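Local coordinates for protein endo-beta-1,4-glucanase (PDB 5XBU) that probably hydrolyses internal beta-1,4-glucosidic bonds of cellulose, as a family 45 glycoside hydrolase from the snail Ampullaria crossean, at residues A25-V31 and V139-D145; S61-F65 and V108-I114; C81-T87 and E159-V165; P103-M107 and A152-D156. Where two conformers were deposited one is given. Numbering follows the deposited sequence.

Contact 1: A25-V31 and V139-D145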
loop_
_atom_site.group_PDB
_atom_site.type_symbol
_atom_site.label_atom_id
_atom_site.label_comp_id
_atom_site.label_asym_id
_atom_site.label_seq_id
_atom_site.Cartn_x
_atom_site.Cartn_y
_atom_site.Cartn_z
ATOM N N ALA A 25 2.149 -7.440 5.374
ATOM C CA ALA A 25 1.508 -7.035 4.145
ATOM C C ALA A 25 2.333 -7.546 2.984
ATOM O O ALA A 25 3.567 -7.652 3.073
ATOM C CB ALA A 25 1.391 -5.524 4.034
ATOM N N SER A 26 1.649 -7.846 1.891
ATOM C CA SER A 26 2.315 -8.001 0.611
ATOM C C SER A 26 2.439 -6.647 -0.073
ATOM O O SER A 26 1.727 -5.688 0.253
ATOM C CB SER A 26 1.566 -9.005 -0.260
ATOM O OG SER A 26 0.159 -8.810 -0.232
ATOM N N THR A 27 3.379 -6.577 -1.020
ATOM C CA THR A 27 3.586 -5.387 -1.813
ATOM C C THR A 27 3.799 -5.772 -3.269
ATOM O O THR A 27 4.301 -6.844 -3.586
ATOM C CB THR A 27 4.770 -4.521 -1.312
ATOM O OG1 THR A 27 6.024 -5.139 -1.627
ATOM C CG2 THR A 27 4.721 -4.200 0.161
ATOM N N THR A 28 3.438 -4.838 -4.154
ATOM C CA THR A 28 3.785 -4.862 -5.570
ATOM C C THR A 28 4.165 -3.437 -5.958
ATOM O O THR A 28 4.136 -2.519 -5.128
ATOM C CB THR A 28 2.649 -5.420 -6.450
ATOM O OG1 THR A 28 1.424 -4.743 -6.167
ATOM C CG2 THR A 28 2.443 -6.922 -6.281
ATOM N N ARG A 29 4.496 -3.227 -7.224
ATOM C CA ARG A 29 4.715 -1.885 -7.733
ATOM C C ARG A 29 3.803 -1.666 -8.925
ATOM O O ARG A 29 3.427 -2.620 -9.619
ATOM C CB ARG A 29 6.187 -1.636 -8.082
ATOM C CG ARG A 29 6.819 -2.693 -8.987
ATOM C CD ARG A 29 8.315 -2.442 -9.174
ATOM N NE ARG A 29 9.154 -3.625 -9.213
ATOM C CZ ARG A 29 10.410 -3.591 -9.630
ATOM N NH1 ARG A 29 11.162 -4.686 -9.639
ATOM N NH2 ARG A 29 10.901 -2.441 -10.067
ATOM N N TYR A 30 3.427 -0.409 -9.135
ATOM C CA TYR A 30 2.552 -0.064 -10.231
ATOM C C TYR A 30 2.956 1.260 -10.813
ATOM O O TYR A 30 3.632 2.072 -10.171
ATOM C CB TYR A 30 1.097 -0.043 -9.829
ATOM C CG TYR A 30 0.589 1.207 -9.118
ATOM C CD1 TYR A 30 0.921 1.492 -7.805
ATOM C CD2 TYR A 30 -0.259 2.104 -9.789
ATOM C CE1 TYR A 30 0.398 2.598 -7.162
ATOM C CE2 TYR A 30 -0.778 3.237 -9.149
ATOM C CZ TYR A 30 -0.451 3.453 -7.830
ATOM O OH TYR A 30 -0.997 4.565 -7.226
ATOM N N VAL A 31 2.436 1.446 -12.026
ATOM C CA VAL A 31 2.542 2.630 -12.845
ATOM C C VAL A 31 1.253 2.742 -13.663
ATOM O O VAL A 31 0.747 1.738 -14.176
ATOM C CB VAL A 31 3.758 2.343 -13.739
ATOM C CG1 VAL A 31 3.397 2.313 -15.202
ATOM C CG2 VAL A 31 4.900 3.185 -13.345
ATOM N N VAL A 139 -3.583 -7.206 4.175
ATOM C CA VAL A 139 -3.584 -5.965 3.426
ATOM C C VAL A 139 -2.472 -6.062 2.397
ATOM O O VAL A 139 -1.495 -6.806 2.572
ATOM C CB VAL A 139 -3.402 -4.743 4.362
ATOM C CG1 VAL A 139 -2.043 -4.694 4.981
ATOM C CG2 VAL A 139 -3.755 -3.440 3.669
ATOM N N HIS A 140 -2.639 -5.308 1.314
ATOM C CA HIS A 140 -1.670 -5.215 0.235
ATOM C C HIS A 140 -1.377 -3.749 -0.028
ATOM O O HIS A 140 -2.296 -2.931 -0.061
ATOM C CB HIS A 140 -2.204 -5.864 -1.023
ATOM C CG HIS A 140 -1.203 -5.929 -2.110
ATOM N ND1 HIS A 140 -0.220 -6.890 -2.101
ATOM C CD2 HIS A 140 -0.997 -5.130 -3.184
ATOM C CE1 HIS A 140 0.554 -6.671 -3.147
ATOM N NE2 HIS A 140 0.109 -5.621 -3.826
ATOM N N PHE A 141 -0.116 -3.422 -0.286
ATOM C CA PHE A 141 0.294 -2.073 -0.685
ATOM C C PHE A 141 0.898 -2.116 -2.081
ATOM O O PHE A 141 1.969 -2.692 -2.276
ATOM C CB PHE A 141 1.241 -1.437 0.328
ATOM C CG PHE A 141 0.582 -1.234 1.652
ATOM C CD1 PHE A 141 -0.354 -0.208 1.826
ATOM C CD2 PHE A 141 0.820 -2.096 2.728
ATOM C CE1 PHE A 141 -1.022 -0.048 3.021
ATOM C CE2 PHE A 141 0.157 -1.917 3.927
ATOM C CZ PHE A 141 -0.763 -0.909 4.083
ATOM N N ASP A 142 0.225 -1.482 -3.043
ATOM C CA ASP A 142 0.775 -1.304 -4.376
ATOM C C ASP A 142 1.566 -0.003 -4.355
ATOM O O ASP A 142 1.035 1.046 -3.992
ATOM C CB ASP A 142 -0.352 -1.281 -5.408
ATOM C CG ASP A 142 0.063 -1.815 -6.767
ATOM O OD1 ASP A 142 1.236 -2.165 -6.959
ATOM O OD2 ASP A 142 -0.839 -1.857 -7.633
ATOM N N LEU A 143 2.835 -0.060 -4.715
ATOM C CA LEU A 143 3.736 1.061 -4.507
ATOM C C LEU A 143 3.997 1.774 -5.836
ATOM O O LEU A 143 4.441 1.158 -6.802
ATOM C CB LEU A 143 5.069 0.577 -3.904
ATOM C CG LEU A 143 4.897 -0.300 -2.637
ATOM C CD1 LEU A 143 6.248 -0.728 -2.149
ATOM C CD2 LEU A 143 4.128 0.430 -1.543
ATOM N N GLN A 144 3.733 3.080 -5.873
ATOM C CA GLN A 144 3.946 3.880 -7.088
ATOM C C GLN A 144 5.422 3.854 -7.478
ATOM O O GLN A 144 6.300 4.117 -6.650
ATOM C CB GLN A 144 3.517 5.307 -6.783
ATOM C CG GLN A 144 3.762 6.319 -7.907
ATOM C CD GLN A 144 2.980 6.026 -9.154
ATOM O OE1 GLN A 144 3.530 5.552 -10.149
ATOM N NE2 GLN A 144 1.661 6.289 -9.101
ATOM N N ASP A 145 5.683 3.570 -8.758
ATOM C CA ASP A 145 7.052 3.427 -9.241
ATOM C C ASP A 145 7.290 4.215 -10.527
ATOM O O ASP A 145 8.240 3.914 -11.247
ATOM C CB ASP A 145 7.408 1.938 -9.441
ATOM C CG ASP A 145 8.924 1.678 -9.595
ATOM O OD1 ASP A 145 9.769 2.336 -8.931
ATOM O OD2 ASP A 145 9.272 0.792 -10.398
HETATM O O HOH W 1 0.266 -3.491 -9.679
#

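Contact 2: S61-F65 and V108-I114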
loop_
_atom_site.group_PDB
_atom_site.type_symbol
_atom_site.label_atom_id
_atom_site.label_comp_id
_atom_site.label_asym_id
_atom_site.label_seq_id
_atom_site.Cartn_x
_atom_site.Cartn_y
_atom_site.Cartn_z
ATOM N N SER A 61 -4.888 -2.061 -0.995
ATOM C CA SER A 61 -6.080 -2.833 -1.255
ATOM C C SER A 61 -7.323 -2.123 -0.701
ATOM O O SER A 61 -7.303 -1.483 0.357
ATOM C CB SER A 61 -5.880 -4.242 -0.689
ATOM O OG SER A 61 -5.407 -4.229 0.642
ATOM N N GLU A 62 -8.412 -2.315 -1.447
ATOM C CA GLU A 62 -9.635 -1.533 -1.301
ATOM C C GLU A 62 -10.190 -1.488 0.123
ATOM O O GLU A 62 -10.596 -0.417 0.587
ATOM C CB GLU A 62 -10.676 -2.142 -2.245
ATOM C CG GLU A 62 -11.997 -1.412 -2.323
ATOM C CD GLU A 62 -12.917 -2.000 -3.370
ATOM O OE1 GLU A 62 -14.136 -1.888 -3.158
ATOM O OE2 GLU A 62 -12.452 -2.547 -4.393
ATOM N N ARG A 63 -10.295 -2.631 0.800
ATOM C CA ARG A 63 -10.954 -2.621 2.101
ATOM C C ARG A 63 -10.142 -1.885 3.158
ATOM O O ARG A 63 -10.736 -1.320 4.083
ATOM C CB ARG A 63 -11.335 -4.033 2.527
ATOM C CG ARG A 63 -12.438 -4.640 1.674
ATOM C CD ARG A 63 -13.848 -4.037 1.973
ATOM N NE ARG A 63 -14.819 -4.619 1.028
ATOM C CZ ARG A 63 -15.030 -4.178 -0.204
ATOM N NH1 ARG A 63 -14.505 -3.024 -0.594
ATOM N NH2 ARG A 63 -15.746 -4.914 -1.041
ATOM N N TYR A 64 -8.812 -1.836 3.062
ATOM C CA TYR A 64 -8.062 -0.926 3.919
ATOM C C TYR A 64 -8.236 0.513 3.458
ATOM O O TYR A 64 -8.472 1.411 4.270
ATOM C CB TYR A 64 -6.570 -1.299 4.008
ATOM C CG TYR A 64 -5.798 -0.273 4.786
ATOM C CD1 TYR A 64 -5.982 -0.105 6.154
ATOM C CD2 TYR A 64 -4.936 0.592 4.142
ATOM C CE1 TYR A 64 -5.328 0.883 6.854
ATOM C CE2 TYR A 64 -4.293 1.589 4.821
ATOM C CZ TYR A 64 -4.475 1.746 6.174
ATOM O OH TYR A 64 -3.804 2.766 6.798
ATOM N N PHE A 65 -8.105 0.749 2.146
ATOM C CA PHE A 65 -8.267 2.089 1.596
ATOM C C PHE A 65 -9.495 2.799 2.142
ATOM O O PHE A 65 -9.412 3.983 2.492
ATOM C CB PHE A 65 -8.345 1.992 0.076
ATOM C CG PHE A 65 -8.625 3.291 -0.594
ATOM C CD1 PHE A 65 -7.613 4.195 -0.813
ATOM C CD2 PHE A 65 -9.903 3.615 -1.038
ATOM C CE1 PHE A 65 -7.863 5.402 -1.449
ATOM C CE2 PHE A 65 -10.153 4.805 -1.664
ATOM C CZ PHE A 65 -9.125 5.723 -1.863
ATOM N N VAL A 108 -0.855 7.032 1.587
ATOM C CA VAL A 108 -1.984 6.550 0.803
ATOM C C VAL A 108 -2.527 7.679 -0.062
ATOM O O VAL A 108 -3.048 8.673 0.452
ATOM C CB VAL A 108 -3.092 6.028 1.728
ATOM C CG1 VAL A 108 -4.286 5.614 0.920
ATOM C CG2 VAL A 108 -2.552 4.901 2.624
ATOM N N THR A 109 -2.433 7.506 -1.385
ATOM C CA THR A 109 -2.959 8.493 -2.327
ATOM C C THR A 109 -3.853 7.877 -3.383
ATOM O O THR A 109 -4.400 8.616 -4.211
ATOM C CB THR A 109 -1.847 9.292 -3.005
ATOM O OG1 THR A 109 -1.127 8.389 -3.835
ATOM C CG2 THR A 109 -0.947 9.976 -2.020
ATOM N N ASN A 110 -4.051 6.561 -3.371
ATOM C CA ASN A 110 -4.813 5.899 -4.409
ATOM C C ASN A 110 -5.317 4.585 -3.828
ATOM O O ASN A 110 -4.995 4.247 -2.691
ATOM C CB ASN A 110 -3.913 5.762 -5.641
ATOM C CG ASN A 110 -4.640 5.345 -6.898
ATOM O OD1 ASN A 110 -5.856 5.460 -7.018
ATOM N ND2 ASN A 110 -3.878 4.863 -7.867
ATOM N N ALA A 111 -6.114 3.862 -4.618
ATOM C CA ALA A 111 -6.690 2.587 -4.207
ATOM C C ALA A 111 -6.337 1.494 -5.200
ATOM O O ALA A 111 -6.253 1.742 -6.405
ATOM C CB ALA A 111 -8.214 2.702 -4.156
ATOM N N CYS A 112 -6.182 0.280 -4.667
ATOM C CA CYS A 112 -6.046 -0.942 -5.450
ATOM C C CYS A 112 -7.385 -1.673 -5.340
ATOM O O CYS A 112 -7.633 -2.369 -4.341
ATOM C CB CYS A 112 -4.905 -1.804 -4.905
ATOM S SG CYS A 112 -4.621 -3.353 -5.836
ATOM N N PRO A 113 -8.306 -1.491 -6.297
ATOM C CA PRO A 113 -9.632 -2.104 -6.132
ATOM C C PRO A 113 -9.559 -3.613 -6.241
ATOM O O PRO A 113 -8.705 -4.175 -6.932
ATOM C CB PRO A 113 -10.455 -1.546 -7.299
ATOM C CG PRO A 113 -9.700 -0.393 -7.823
ATOM C CD PRO A 113 -8.253 -0.625 -7.494
ATOM N N ILE A 114 -10.506 -4.271 -5.579
ATOM C CA ILE A 114 -10.661 -5.713 -5.740
ATOM C C ILE A 114 -10.828 -6.048 -7.213
ATOM O O ILE A 114 -10.211 -6.981 -7.732
ATOM C CB ILE A 114 -11.846 -6.220 -4.906
ATOM C CG1 ILE A 114 -11.575 -6.026 -3.411
ATOM C CG2 ILE A 114 -12.207 -7.650 -5.266
ATOM C CD1 ILE A 114 -12.810 -6.124 -2.521
#

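Contact 3: C81-T87 and E159-V165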
loop_
_atom_site.group_PDB
_atom_site.type_symbol
_atom_site.label_atom_id
_atom_site.label_comp_id
_atom_site.label_asym_id
_atom_site.label_seq_id
_atom_site.Cartn_x
_atom_site.Cartn_y
_atom_site.Cartn_z
ATOM N N CYS A 81 -0.391 7.529 6.441
ATOM C CA CYS A 81 0.926 7.004 6.131
ATOM C C CYS A 81 1.137 5.665 6.826
ATOM O O CYS A 81 0.650 5.416 7.937
ATOM C CB CYS A 81 2.028 7.984 6.540
ATOM S SG CYS A 81 2.100 9.397 5.395
ATOM N N VAL A 82 1.872 4.799 6.139
ATOM C CA VAL A 82 2.204 3.477 6.631
ATOM C C VAL A 82 3.719 3.290 6.542
ATOM O O VAL A 82 4.338 3.633 5.529
ATOM C CB VAL A 82 1.451 2.352 5.884
ATOM C CG1 VAL A 82 -0.049 2.432 6.180
ATOM C CG2 VAL A 82 1.727 2.314 4.414
ATOM N N ARG A 83 4.307 2.751 7.603
ATOM C CA ARG A 83 5.706 2.354 7.582
ATOM C C ARG A 83 5.744 0.883 7.225
ATOM O O ARG A 83 5.062 0.068 7.862
ATOM C CB ARG A 83 6.370 2.574 8.936
ATOM C CG ARG A 83 7.821 2.092 8.939
ATOM C CD ARG A 83 8.564 2.379 10.217
ATOM N NE ARG A 83 8.716 3.814 10.445
ATOM C CZ ARG A 83 8.159 4.466 11.452
ATOM N NH1 ARG A 83 7.413 3.810 12.330
ATOM N NH2 ARG A 83 8.361 5.770 11.589
ATOM N N LEU A 84 6.510 0.561 6.189
ATOM C CA LEU A 84 6.664 -0.790 5.692
ATOM C C LEU A 84 8.103 -1.239 5.921
ATOM O O LEU A 84 9.041 -0.572 5.465
ATOM C CB LEU A 84 6.307 -0.883 4.221
ATOM C CG LEU A 84 4.929 -0.319 3.844
ATOM C CD1 LEU A 84 4.633 -0.610 2.392
ATOM C CD2 LEU A 84 3.834 -0.911 4.731
ATOM N N THR A 85 8.282 -2.338 6.648
ATOM C CA THR A 85 9.603 -2.855 6.983
ATOM C C THR A 85 9.774 -4.231 6.375
ATOM O O THR A 85 9.049 -5.159 6.761
ATOM C CB THR A 85 9.800 -2.938 8.490
ATOM O OG1 THR A 85 9.546 -1.681 9.104
ATOM C CG2 THR A 85 11.219 -3.357 8.838
ATOM N N PRO A 86 10.697 -4.422 5.433
ATOM C CA PRO A 86 10.890 -5.764 4.878
ATOM C C PRO A 86 11.246 -6.777 5.957
ATOM O O PRO A 86 12.028 -6.491 6.867
ATOM C CB PRO A 86 12.056 -5.597 3.893
ATOM C CG PRO A 86 11.962 -4.120 3.504
ATOM C CD PRO A 86 11.576 -3.425 4.777
ATOM N N THR A 87 10.723 -7.998 5.792
ATOM C CA THR A 87 11.103 -9.125 6.644
ATOM C C THR A 87 12.266 -9.928 6.055
ATOM O O THR A 87 12.856 -10.745 6.766
ATOM C CB THR A 87 9.911 -10.078 6.775
ATOM O OG1 THR A 87 9.612 -10.525 5.449
ATOM C CG2 THR A 87 8.723 -9.415 7.444
ATOM N N GLU A 159 7.805 -8.970 1.088
ATOM C CA GLU A 159 6.975 -9.105 2.280
ATOM C C GLU A 159 7.425 -8.086 3.318
ATOM O O GLU A 159 8.631 -7.884 3.524
ATOM C CB GLU A 159 7.176 -10.528 2.834
ATOM C CG GLU A 159 6.337 -10.880 4.043
ATOM C CD GLU A 159 6.676 -12.290 4.534
ATOM O OE1 GLU A 159 5.784 -13.173 4.526
ATOM O OE2 GLU A 159 7.845 -12.500 4.933
ATOM N N VAL A 160 6.466 -7.433 3.979
ATOM C CA VAL A 160 6.796 -6.406 4.955
ATOM C C VAL A 160 5.914 -6.582 6.183
ATOM O O VAL A 160 4.834 -7.172 6.113
ATOM C CB VAL A 160 6.601 -4.979 4.382
ATOM C CG1 VAL A 160 7.465 -4.780 3.125
ATOM C CG2 VAL A 160 5.124 -4.730 4.027
ATOM N N THR A 161 6.358 -6.027 7.304
ATOM C CA THR A 161 5.440 -5.679 8.371
ATOM C C THR A 161 4.955 -4.248 8.151
ATOM O O THR A 161 5.657 -3.433 7.544
ATOM C CB THR A 161 6.043 -5.844 9.766
ATOM O OG1 THR A 161 7.201 -5.022 9.919
ATOM C CG2 THR A 161 6.384 -7.314 10.043
ATOM N N TRP A 162 3.728 -3.956 8.609
ATOM C CA TRP A 162 3.131 -2.663 8.317
ATOM C C TRP A 162 2.526 -2.058 9.573
ATOM O O TRP A 162 1.990 -2.760 10.442
ATOM C CB TRP A 162 2.073 -2.767 7.191
ATOM C CG TRP A 162 0.701 -3.227 7.637
ATOM C CD1 TRP A 162 0.234 -4.496 7.876
ATOM C CD2 TRP A 162 -0.413 -2.356 7.895
ATOM N NE1 TRP A 162 -1.066 -4.456 8.280
ATOM C CE2 TRP A 162 -1.485 -3.157 8.306
ATOM C CE3 TRP A 162 -0.597 -0.969 7.818
ATOM C CZ2 TRP A 162 -2.725 -2.628 8.612
ATOM C CZ3 TRP A 162 -1.813 -0.448 8.108
ATOM C CH2 TRP A 162 -2.870 -1.281 8.516
ATOM N N GLU A 163 2.599 -0.731 9.668
ATOM C CA GLU A 163 1.849 -0.020 10.694
ATOM C C GLU A 163 1.564 1.381 10.215
ATOM O O GLU A 163 2.312 1.941 9.417
ATOM C CB GLU A 163 2.563 0.086 12.045
ATOM C CG GLU A 163 3.919 0.746 11.925
ATOM C CD GLU A 163 4.620 0.999 13.261
ATOM O OE1 GLU A 163 5.835 1.285 13.254
ATOM O OE2 GLU A 163 3.964 0.937 14.304
ATOM N N GLU A 164 0.486 1.954 10.714
ATOM C CA GLU A 164 0.196 3.361 10.445
ATOM C C GLU A 164 1.099 4.226 11.306
ATOM O O GLU A 164 1.357 3.914 12.469
ATOM C CB GLU A 164 -1.235 3.715 10.778
ATOM C CG GLU A 164 -2.174 3.395 9.693
ATOM C CD GLU A 164 -3.606 3.858 9.953
ATOM O OE1 GLU A 164 -3.885 4.743 10.809
ATOM O OE2 GLU A 164 -4.462 3.343 9.233
ATOM N N VAL A 165 1.572 5.325 10.736
ATOM C CA VAL A 165 2.433 6.266 11.445
ATOM C C VAL A 165 2.013 7.672 11.051
ATOM O O VAL A 165 1.452 7.884 9.970
ATOM C CB VAL A 165 3.928 6.046 11.085
ATOM C CG1 VAL A 165 4.379 4.667 11.477
ATOM C CG2 VAL A 165 4.188 6.233 9.588
HETATM O O HOH W 2 -1.078 8.360 9.129
#

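Contact 4: P103-M107 and A152-D156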
loop_
_atom_site.group_PDB
_atom_site.type_symbol
_atom_site.label_atom_id
_atom_site.label_comp_id
_atom_site.label_asym_id
_atom_site.label_seq_id
_atom_site.Cartn_x
_atom_site.Cartn_y
_atom_site.Cartn_z
ATOM N N PRO A 103 13.302 0.479 6.727
ATOM C CA PRO A 103 11.879 0.786 6.600
ATOM C C PRO A 103 11.677 1.973 5.674
ATOM O O PRO A 103 12.562 2.804 5.471
ATOM C CB PRO A 103 11.466 1.133 8.028
ATOM C CG PRO A 103 12.705 1.600 8.701
ATOM C CD PRO A 103 13.853 0.890 8.030
ATOM N N VAL A 104 10.489 2.029 5.091
ATOM C CA VAL A 104 10.107 3.158 4.252
ATOM C C VAL A 104 8.655 3.508 4.562
ATOM O O VAL A 104 7.807 2.624 4.678
ATOM C CB VAL A 104 10.298 2.848 2.749
ATOM C CG1 VAL A 104 9.949 4.041 1.908
ATOM C CG2 VAL A 104 11.744 2.395 2.434
ATOM N N VAL A 105 8.389 4.795 4.688
ATOM C CA VAL A 105 7.052 5.332 4.926
ATOM C C VAL A 105 6.427 5.739 3.599
ATOM O O VAL A 105 7.027 6.483 2.814
ATOM C CB VAL A 105 7.093 6.507 5.916
ATOM C CG1 VAL A 105 5.705 7.154 6.081
ATOM C CG2 VAL A 105 7.651 6.089 7.274
ATOM N N PHE A 106 5.195 5.281 3.369
ATOM C CA PHE A 106 4.433 5.601 2.173
ATOM C C PHE A 106 3.132 6.282 2.576
ATOM O O PHE A 106 2.500 5.902 3.569
ATOM C CB PHE A 106 4.075 4.353 1.373
ATOM C CG PHE A 106 5.276 3.615 0.835
ATOM C CD1 PHE A 106 5.971 2.741 1.649
ATOM C CD2 PHE A 106 5.712 3.806 -0.468
ATOM C CE1 PHE A 106 7.094 2.069 1.176
ATOM C CE2 PHE A 106 6.834 3.146 -0.956
ATOM C CZ PHE A 106 7.520 2.280 -0.115
ATOM N N MET A 107 2.679 7.233 1.772
ATOM C CA MET A 107 1.380 7.868 1.978
ATOM C C MET A 107 0.336 7.289 1.039
ATOM O O MET A 107 0.587 7.092 -0.154
ATOM C CB MET A 107 1.495 9.385 1.788
ATOM C CG MET A 107 0.190 10.115 2.144
ATOM S SD MET A 107 0.413 11.891 2.322
ATOM C CE MET A 107 0.681 12.363 0.601
ATOM N N ALA A 152 14.656 2.088 -6.937
ATOM C CA ALA A 152 15.794 2.624 -6.184
ATOM C C ALA A 152 15.938 2.015 -4.793
ATOM O O ALA A 152 17.043 2.038 -4.233
ATOM C CB ALA A 152 15.690 4.142 -6.066
ATOM N N LEU A 153 14.839 1.507 -4.214
ATOM C CA LEU A 153 14.881 0.724 -2.987
ATOM C C LEU A 153 15.341 -0.707 -3.241
ATOM O O LEU A 153 15.661 -1.418 -2.282
ATOM C CB LEU A 153 13.479 0.658 -2.337
ATOM C CG LEU A 153 12.823 1.986 -1.953
ATOM C CD1 LEU A 153 11.385 1.755 -1.555
ATOM C CD2 LEU A 153 13.572 2.701 -0.840
ATOM N N HIS A 154 15.302 -1.157 -4.501
ATOM C CA HIS A 154 15.557 -2.547 -4.888
ATOM C C HIS A 154 14.550 -3.495 -4.257
ATOM O O HIS A 154 14.871 -4.626 -3.889
ATOM C CB HIS A 154 16.994 -2.969 -4.631
ATOM C CG HIS A 154 17.971 -2.046 -5.264
ATOM N ND1 HIS A 154 18.066 -1.897 -6.629
ATOM C CD2 HIS A 154 18.820 -1.140 -4.728
ATOM C CE1 HIS A 154 18.980 -0.988 -6.910
ATOM N NE2 HIS A 154 19.454 -0.511 -5.772
ATOM N N TRP A 155 13.312 -3.029 -4.141
ATOM C CA TRP A 155 12.227 -3.847 -3.617
ATOM C C TRP A 155 11.547 -4.554 -4.782
ATOM O O TRP A 155 10.994 -3.896 -5.677
ATOM C CB TRP A 155 11.211 -2.975 -2.887
ATOM C CG TRP A 155 11.605 -2.533 -1.515
ATOM C CD1 TRP A 155 12.854 -2.572 -0.957
ATOM C CD2 TRP A 155 10.739 -1.978 -0.513
ATOM N NE1 TRP A 155 12.824 -2.080 0.326
ATOM C CE2 TRP A 155 11.530 -1.701 0.621
ATOM C CE3 TRP A 155 9.361 -1.722 -0.460
ATOM C CZ2 TRP A 155 10.998 -1.169 1.793
ATOM C CZ3 TRP A 155 8.836 -1.211 0.701
ATOM C CH2 TRP A 155 9.634 -0.945 1.821
ATOM N N ASP A 156 11.590 -5.879 -4.768
ATOM C CA ASP A 156 10.904 -6.735 -5.726
ATOM C C ASP A 156 9.794 -7.461 -4.959
ATOM O O ASP A 156 9.959 -8.579 -4.464
ATOM C CB ASP A 156 11.867 -7.711 -6.360
ATOM C CG ASP A 156 11.204 -8.603 -7.382
ATOM O OD1 ASP A 156 10.037 -8.361 -7.769
ATOM O OD2 ASP A 156 11.865 -9.564 -7.799
#

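Contact 1: A25-V31 and V139-D145
The pairing opens loosely at V139, whose O accepts a weak hydrogen bond from S26 N (3.4 Å) while its CG1 packs on A25 CB at 3.7 Å. From H140 on the two strands run parallel, their segment axes 29° apart. The H140 imidazole reaches across with both nitrogens: ND1 shares a hydrogen bond with S26 OG (2.7 Å), and NE2 donates to T28 OG1 (2.8 Å). F141, opposite T27, bonds through its backbone, N giving to S26 O (3.0 Å) and O receiving T28 N (3.2 Å); on the face away from H140, A25 CB meets the edge of the F141 ring. These strands belong to the double-psi beta-barrel seen in family 45 glucanases. D142 continues the hydrogen bonds, as T28 OG1 donates to D142 OD1 (2.7 Å), and water 1 joins D142 OD2 (2.8 Å) to R29 O (3.3 Å). L143 N then bonds T28 O (2.8 Å) and L143 O takes Y30 N (3.0 Å). Q144 lies beside Y30, whose hydroxyl bonds N110. Finally D145 N donates to Y30 O (2.9 Å); D145 OD2 forms a long salt bridge with R29 NH2 (3.6 Å), also paired with E151, and V150 N holds D145 OD1.

Contact 2: S61-F65 and V108-I114
One isolated backbone bridge joins the two segments, S61 opposite C112 with their CA atoms 4.6 Å apart. S61 stands at the N-cap position of the single-turn helix 62-65, where F65 N bonds S61 O (3.0 Å), whereas beyond V108 the other segment is an irregular loop running past this turn. S61 CA makes a CH...O contact with C112 O at 3.5 Å. E62, extended in the t rotamer, brings OE2 to I114 N, which donates a 2.9 Å hydrogen bond, while its OE1 forms a salt bridge with R63 NH1 (2.8 Å). The carboxylate is thus shared between loop and helix, and I114 CD1 covers one face of the R63 guanidinium, 3.5 Å from R63 NH2. At the other end F65 lies on the loop: A111 CB sits 3.5 Å from the centroid of the F65 ring and 6° off its normal, a clear CH-pi contact, and V108 CG1 approaches F65 CD1 at 4.0 Å. V108 CG2 meets the edge of the Y64 ring. The C112-C121 disulfide ties the loop to helix 118-121, S61 bonds H140 of strand 140-144, and Y64 packs edge-to-face with W162 of strand 160-165, setting the contact beside the double-psi barrel.

Contact 3: C81-T87 and E159-V165
Two neighbouring antiparallel strands of the double-psi beta-barrel meet here, 161° apart in direction, held by backbone bonds such as R83 N to E163 O (2.8 Å) and T85 N to T161 O (3.0 Å). V82, L84 and W162 share one face of the pair. L84 fills the hollow between V160 and W162, with L84 CB 4.0 Å from V160 CG2 and L84 CD2 3.5 Å from W162 CB. V82 CG1 butts against the edge of the W162 indole, 3.8 Å from W162 CE3. Both V82 and L84 also touch F141 of strand 140-144, so this surface packs into the barrel. On the reverse face, R83 curls so that V165 CG1 lies over one face of its guanidinium, 3.3 Å from R83 NH1, while E163 OE1 comes to the edge of the same group in a salt bridge with R83 NH1 (3.1 Å). T161 nestles between two threonines: its OG1 is 3.6 Å from T85 CB and its CG2 4.1 Å from T87 CG2. At P86 and V160 the side chains diverge and the CA atoms draw in to 4.1 Å; just beyond, T87 OG1 donates to E159 OE2 (2.7 Å), whose carboxylate is bonded by Y137 too. At the opposite end water 2 bridges C81 N (2.9 Å) and V165 O (2.7 Å), themselves 4.0 Å apart.

Contact 4: P103-M107 and A152-D156
Apolar side chains alone bridge these segments, and the backbones stay well apart: even the nearest CA atoms, those of V104 and L153, are 9.0 Å from each other. Among the contacts made by the aliphatic side chains V104 is central, its CG2 lying 3.8 Å from L153 CD2 and 3.7 Å from W155 CZ2, so that one methyl fits between leucine and indole. L153 CD1 also approaches F106 CZ at 4.2 Å. V104 and F106, two residues apart, present the same face of strand 104-108, which pairs with strand 81-86 in the double-psi beta-barrel; the loop between strands 140-144 and 160-165 covers that face. Within the loop, H154 has positive phi (61°), and the turn there leaves L153 and W155 both directed at the strand. The ring-ring contact is oblique: F106 CE1 is 3.7 Å from W155 CZ3, with the F106 ring and the six-membered ring of W155 5.8 Å apart at their centroids and their planes at 47°. L143 touches both rings from strand 140-144, P86 adds to the packing on W155, and the H56 ring meets F106.

Starting from the N terminus, 25-31 meets 139-145, so contact 1 closes a long loop with contact 2 (61-65 with 108-114) nested inside it. Strand 81-86 lies inside both loops, but its contact 3 partner, 160-165, lies beyond them, so contact 3 crosses contacts 1 and 2. Contact 4, from 103-107 to 152-156, is nested inside contact 3 and crosses contacts 1 and 2 as well. Contacts 1 and 3 join through A25 N and V160 O, and contacts 3 and 4 through strands 81-86 and 104-108, tying distant chain regions into one barrel. Contact 2 joins a flanking helix to the loop after strand 104-108, beside the barrel, and contact 4 fastens a covering loop to it.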